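Local atomic coordinates of TfuA domain-containing protein (Methanosarcina acetivorans, PDB entry 6XP8), a protein that takes part in peptide backbone thioamidation, probably as a partner of a YcaO enzyme. Residues I5-S10 / A22-P27; L128-E133 / E195-R200. One frame throughout, in Å; residues are numbered along the deposited sequence.

Contact 1 (I5-S10 / A22-P27); sequences IFTGNS and ANYQPP
Strands 3-6 and 23-25 are the two parallel strands of a beta-alpha-beta unit, with helix 13-19 as the crossover between them. The main chains zip together through three nearly straight hydrogen bonds. Ile-5 N gives to Asn-23 O at 2.8 Å. Ile-5 O takes the N-H of Gln-25, nearly along its C=O axis. Thr-7 N then gives to Gln-25 O, just past the end of strand 3-6.

Ile-5 carries the packing on one face of the sheet. Its CB lies 3.6 Å from Tyr-24 CE1. CG1 lies beside the backbone N (chi1 -50°), which puts CG2 anti to that N and against the same ring, near CE1 and CD1. CG1 touches CE1 and reaches Ala-22 CB at 4.0 Å. The tip, Ile-5 CD1, leads away from the ring. Helix 198-215 covers this face, with Leu-207 on both Ile-5 and Tyr-24. Thr-7 CG2 lies 3.9 Å from Tyr-24 CD1, while Thr-7 OG1 turns to Asp-48 and Tyr-24 OH bonds back to Leu-20 O.

On the other face Phe-6 and Gln-25 lie side by side and point the same way. Gln-25 CB sits 3.6 Å from Phe-6 CD1. Past the end of strand 3-6 the two segments stay close. Thr-7 O and Gln-25 O, both acceptors, are 3.1 Å apart, and His-13 NE2 bonds to the first and weakly to the second. Pro-26 O meets the edge of the Phe-6 ring in its plane, 3.4 Å from CD1.

Contact 2 (L128-E133 / E195-R200); sequences LVNIRE and EVDIKR
Asn-130 ND2 is gripped by two carboxylate oxygens. It gives one hydrogen bond to Asp-197 OD1 at 3.0 Å and one to Glu-195 OE2 at 3.1 Å. It meets each oxygen from above the carboxylate plane, and the amide plane is turned 89° from the carboxylate plane of Glu-195. On the other side, Asn-130 OD1 accepts from Lys-199 N at 3.2 Å, on a lone pair and nearly straight. Asp-197 is the N-cap of helix 198-215, and its OD1 also accepts from Arg-200 N. One asparagine of helix 128-140 thus binds both the cap residue and the first turn of helix 198-215. Tyr-166 OH shares Glu-195 OE2.

Ile-198 CG2 and Lys-199 CG lie beside Asn-130 OD1. Val-129 CG2 meets Ile-198 CG2 at 3.8 Å, crossing at about a right angle, and Lys-199 CG as closely. One helical turn on, Val-196 CG1 lies 3.7 Å from Glu-133 CB. An alanine at Asn-130 would remove all three hydrogen bonds of the side-chain amide and would probably loosen the start of helix 198-215 against helix 128-140. With two acids at ND2 and a backbone N-H at OD1, the amide fits only one way round, and its NH2 would probably help the acids stay ionised.

In the fold
Contact 1 comes first along the chain and is complete before contact 2 opens. Their centres are about 19 Å apart. Contact 1 joins strand 23-25, the outermost strand on its side of the five-stranded parallel sheet, to its neighbour 3-6. Contact 2 lies among helices, where helix 128-140 meets the start of helix 198-215. That last helix links the two: it begins in contact 2 and runs on to lay Leu-207 and Val-210 against the strand face of contact 1. The loop after strand 3-6 also touches its first turn, with Ser-10 OG 3.5 Å from Lys-199 CE. Helix 198-215 therefore packs against both the parallel sheet and helix 128-140.

Contact 1 (I5-S10 / A22-P27)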
# COMPACT_ATOMS: atom_id res chain seq x y z
N ILE A 5 12.51 -2.53 8.33
CA ILE A 5 11.23 -2.41 7.61
C ILE A 5 10.84 -0.95 7.45
O ILE A 5 10.77 -0.20 8.42
CB ILE A 5 10.07 -3.16 8.33
CG1 ILE A 5 10.45 -4.60 8.70
CG2 ILE A 5 8.77 -3.09 7.54
CD1 ILE A 5 10.65 -5.53 7.53
N PHE A 6 10.56 -0.55 6.21
CA PHE A 6 10.12 0.80 5.91
C PHE A 6 8.61 0.81 5.77
O PHE A 6 8.06 0.28 4.80
CB PHE A 6 10.80 1.32 4.64
CG PHE A 6 12.30 1.36 4.74
CD1 PHE A 6 12.95 2.48 5.25
CD2 PHE A 6 13.07 0.26 4.34
CE1 PHE A 6 14.34 2.52 5.35
CE2 PHE A 6 14.46 0.29 4.46
CZ PHE A 6 15.09 1.42 4.95
N THR A 7 7.93 1.38 6.78
CA THR A 7 6.46 1.40 6.84
C THR A 7 5.96 2.58 7.70
O THR A 7 6.74 3.50 8.00
CB THR A 7 5.85 0.01 7.20
OG1 THR A 7 4.45 -0.02 6.88
CG2 THR A 7 6.06 -0.38 8.67
N GLY A 8 4.68 2.56 8.08
CA GLY A 8 4.08 3.66 8.84
C GLY A 8 2.73 4.06 8.29
O GLY A 8 1.86 4.47 9.05
N ASN A 9 2.58 3.96 6.96
CA ASN A 9 1.34 4.33 6.26
C ASN A 9 0.36 3.15 6.20
O ASN A 9 -0.75 3.24 6.72
CB ASN A 9 1.62 4.84 4.84
CG ASN A 9 2.64 5.98 4.79
OD1 ASN A 9 2.84 6.73 5.76
ND2 ASN A 9 3.28 6.12 3.64
N SER A 10 0.77 2.05 5.58
CA SER A 10 -0.10 0.89 5.35
C SER A 10 -0.38 0.13 6.65
O SER A 10 -1.44 -0.49 6.81
CB SER A 10 0.53 -0.04 4.31
OG SER A 10 0.69 0.63 3.08
N ALA A 22 11.44 -5.81 14.74
CA ALA A 22 12.39 -5.40 13.72
C ALA A 22 12.73 -3.93 13.92
O ALA A 22 12.13 -3.26 14.78
CB ALA A 22 11.81 -5.63 12.33
N ASN A 23 13.69 -3.44 13.15
CA ASN A 23 13.95 -2.01 13.09
C ASN A 23 12.95 -1.36 12.13
O ASN A 23 13.07 -1.49 10.91
CB ASN A 23 15.40 -1.73 12.65
CG ASN A 23 15.73 -0.24 12.63
OD1 ASN A 23 14.85 0.62 12.73
ND2 ASN A 23 17.01 0.07 12.49
N TYR A 24 11.95 -0.68 12.70
CA TYR A 24 10.96 0.05 11.90
C TYR A 24 11.42 1.46 11.59
O TYR A 24 11.81 2.22 12.48
CB TYR A 24 9.57 0.02 12.54
CG TYR A 24 9.00 -1.38 12.50
CD1 TYR A 24 8.42 -1.88 11.33
CD2 TYR A 24 9.11 -2.23 13.60
CE1 TYR A 24 7.94 -3.19 11.27
CE2 TYR A 24 8.62 -3.53 13.55
CZ TYR A 24 8.03 -4.00 12.38
OH TYR A 24 7.55 -5.29 12.31
N GLN A 25 11.39 1.77 10.30
CA GLN A 25 11.82 3.06 9.78
C GLN A 25 10.64 3.73 9.08
O GLN A 25 9.70 3.03 8.67
CB GLN A 25 13.00 2.89 8.81
CG GLN A 25 14.31 2.45 9.46
CD GLN A 25 14.87 3.46 10.45
OE1 GLN A 25 15.15 3.12 11.60
NE2 GLN A 25 15.03 4.70 10.01
N PRO A 26 10.67 5.07 8.92
CA PRO A 26 9.62 5.76 8.16
C PRO A 26 9.57 5.30 6.69
O PRO A 26 10.50 4.60 6.24
CB PRO A 26 10.05 7.24 8.24
CG PRO A 26 10.88 7.32 9.47
CD PRO A 26 11.63 6.03 9.51
N PRO A 27 8.50 5.67 5.94
CA PRO A 27 8.45 5.34 4.50
C PRO A 27 9.77 5.65 3.80
O PRO A 27 10.37 6.71 4.04
CB PRO A 27 7.33 6.24 3.98
CG PRO A 27 6.40 6.36 5.14
CD PRO A 27 7.26 6.34 6.38

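Contact 2 (L128-E133 / E195-R200)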
# COMPACT_ATOMS: atom_id res chain seq x y z
N LEU A 128 -6.48 4.07 -3.68
CA LEU A 128 -7.38 3.57 -4.71
C LEU A 128 -7.59 2.05 -4.64
O LEU A 128 -8.71 1.59 -4.85
CB LEU A 128 -6.90 4.00 -6.10
CG LEU A 128 -7.80 3.75 -7.33
CD1 LEU A 128 -9.21 4.31 -7.15
CD2 LEU A 128 -7.13 4.37 -8.54
N VAL A 129 -6.53 1.28 -4.35
CA VAL A 129 -6.66 -0.18 -4.18
C VAL A 129 -7.68 -0.59 -3.11
O VAL A 129 -8.45 -1.53 -3.33
CB VAL A 129 -5.32 -0.94 -3.99
CG1 VAL A 129 -4.51 -0.93 -5.29
CG2 VAL A 129 -4.51 -0.38 -2.82
N ASN A 130 -7.68 0.12 -1.97
CA ASN A 130 -8.67 -0.08 -0.90
C ASN A 130 -10.08 0.29 -1.37
O ASN A 130 -11.04 -0.40 -1.04
CB ASN A 130 -8.32 0.74 0.36
CG ASN A 130 -7.22 0.10 1.22
OD1 ASN A 130 -6.49 -0.78 0.79
ND2 ASN A 130 -7.09 0.61 2.44
N ILE A 131 -10.19 1.37 -2.15
CA ILE A 131 -11.48 1.81 -2.72
C ILE A 131 -12.03 0.74 -3.67
O ILE A 131 -13.21 0.37 -3.58
CB ILE A 131 -11.39 3.21 -3.40
CG1 ILE A 131 -11.09 4.30 -2.36
CG2 ILE A 131 -12.66 3.55 -4.18
CD1 ILE A 131 -10.53 5.59 -2.93
N ARG A 132 -11.16 0.22 -4.53
CA ARG A 132 -11.51 -0.87 -5.47
C ARG A 132 -12.11 -2.07 -4.73
O ARG A 132 -13.21 -2.53 -5.07
CB ARG A 132 -10.28 -1.31 -6.27
CG ARG A 132 -9.79 -0.31 -7.31
CD ARG A 132 -8.67 -0.91 -8.15
NE ARG A 132 -8.13 0.02 -9.16
CZ ARG A 132 -8.68 0.28 -10.34
NH1 ARG A 132 -9.83 -0.30 -10.72
NH2 ARG A 132 -8.09 1.14 -11.17
N GLU A 133 -11.40 -2.54 -3.71
CA GLU A 133 -11.79 -3.72 -2.94
C GLU A 133 -13.02 -3.49 -2.06
O GLU A 133 -13.84 -4.41 -1.88
CB GLU A 133 -10.61 -4.21 -2.10
CG GLU A 133 -9.53 -4.89 -2.92
CD GLU A 133 -10.02 -6.13 -3.63
OE1 GLU A 133 -10.27 -7.15 -2.95
OE2 GLU A 133 -10.17 -6.09 -4.87
N GLU A 195 -14.27 -1.67 5.79
CA GLU A 195 -13.28 -1.44 4.73
C GLU A 195 -12.48 -2.72 4.49
O GLU A 195 -12.11 -3.42 5.45
CB GLU A 195 -12.33 -0.29 5.08
CG GLU A 195 -11.39 0.08 3.93
CD GLU A 195 -10.36 1.14 4.28
OE1 GLU A 195 -10.06 1.36 5.47
OE2 GLU A 195 -9.83 1.76 3.33
N VAL A 196 -12.27 -3.03 3.21
CA VAL A 196 -11.33 -4.07 2.81
C VAL A 196 -9.99 -3.34 2.67
O VAL A 196 -9.70 -2.73 1.63
CB VAL A 196 -11.74 -4.77 1.49
CG1 VAL A 196 -10.79 -5.91 1.16
CG2 VAL A 196 -13.18 -5.29 1.58
N ASP A 197 -9.21 -3.39 3.75
CA ASP A 197 -7.94 -2.69 3.86
C ASP A 197 -6.84 -3.60 3.30
O ASP A 197 -6.09 -4.26 4.05
CB ASP A 197 -7.68 -2.29 5.32
CG ASP A 197 -6.54 -1.27 5.48
OD1 ASP A 197 -5.72 -1.09 4.54
OD2 ASP A 197 -6.45 -0.67 6.57
N ILE A 198 -6.78 -3.64 1.98
CA ILE A 198 -5.86 -4.53 1.28
C ILE A 198 -4.40 -4.13 1.51
O ILE A 198 -3.53 -5.01 1.57
CB ILE A 198 -6.21 -4.71 -0.23
CG1 ILE A 198 -5.45 -5.90 -0.85
CG2 ILE A 198 -6.00 -3.44 -1.04
CD1 ILE A 198 -5.81 -7.25 -0.26
N LYS A 199 -4.14 -2.84 1.65
CA LYS A 199 -2.79 -2.36 1.97
C LYS A 199 -2.31 -2.89 3.32
O LYS A 199 -1.17 -3.35 3.42
CB LYS A 199 -2.71 -0.83 1.94
CG LYS A 199 -2.80 -0.26 0.53
CD LYS A 199 -2.31 1.18 0.52
CE LYS A 199 -0.88 1.29 0.03
NZ LYS A 199 -0.42 2.71 0.07
N ARG A 200 -3.18 -2.87 4.33
CA ARG A 200 -2.83 -3.38 5.66
C ARG A 200 -2.61 -4.90 5.63
O ARG A 200 -1.66 -5.39 6.25
CB ARG A 200 -3.93 -3.04 6.67
CG ARG A 200 -3.61 -3.46 8.09
CD ARG A 200 -4.78 -3.19 9.03
NE ARG A 200 -4.38 -3.43 10.42
CZ ARG A 200 -3.77 -2.54 11.19
NH1 ARG A 200 -3.48 -1.32 10.74
NH2 ARG A 200 -3.44 -2.86 12.44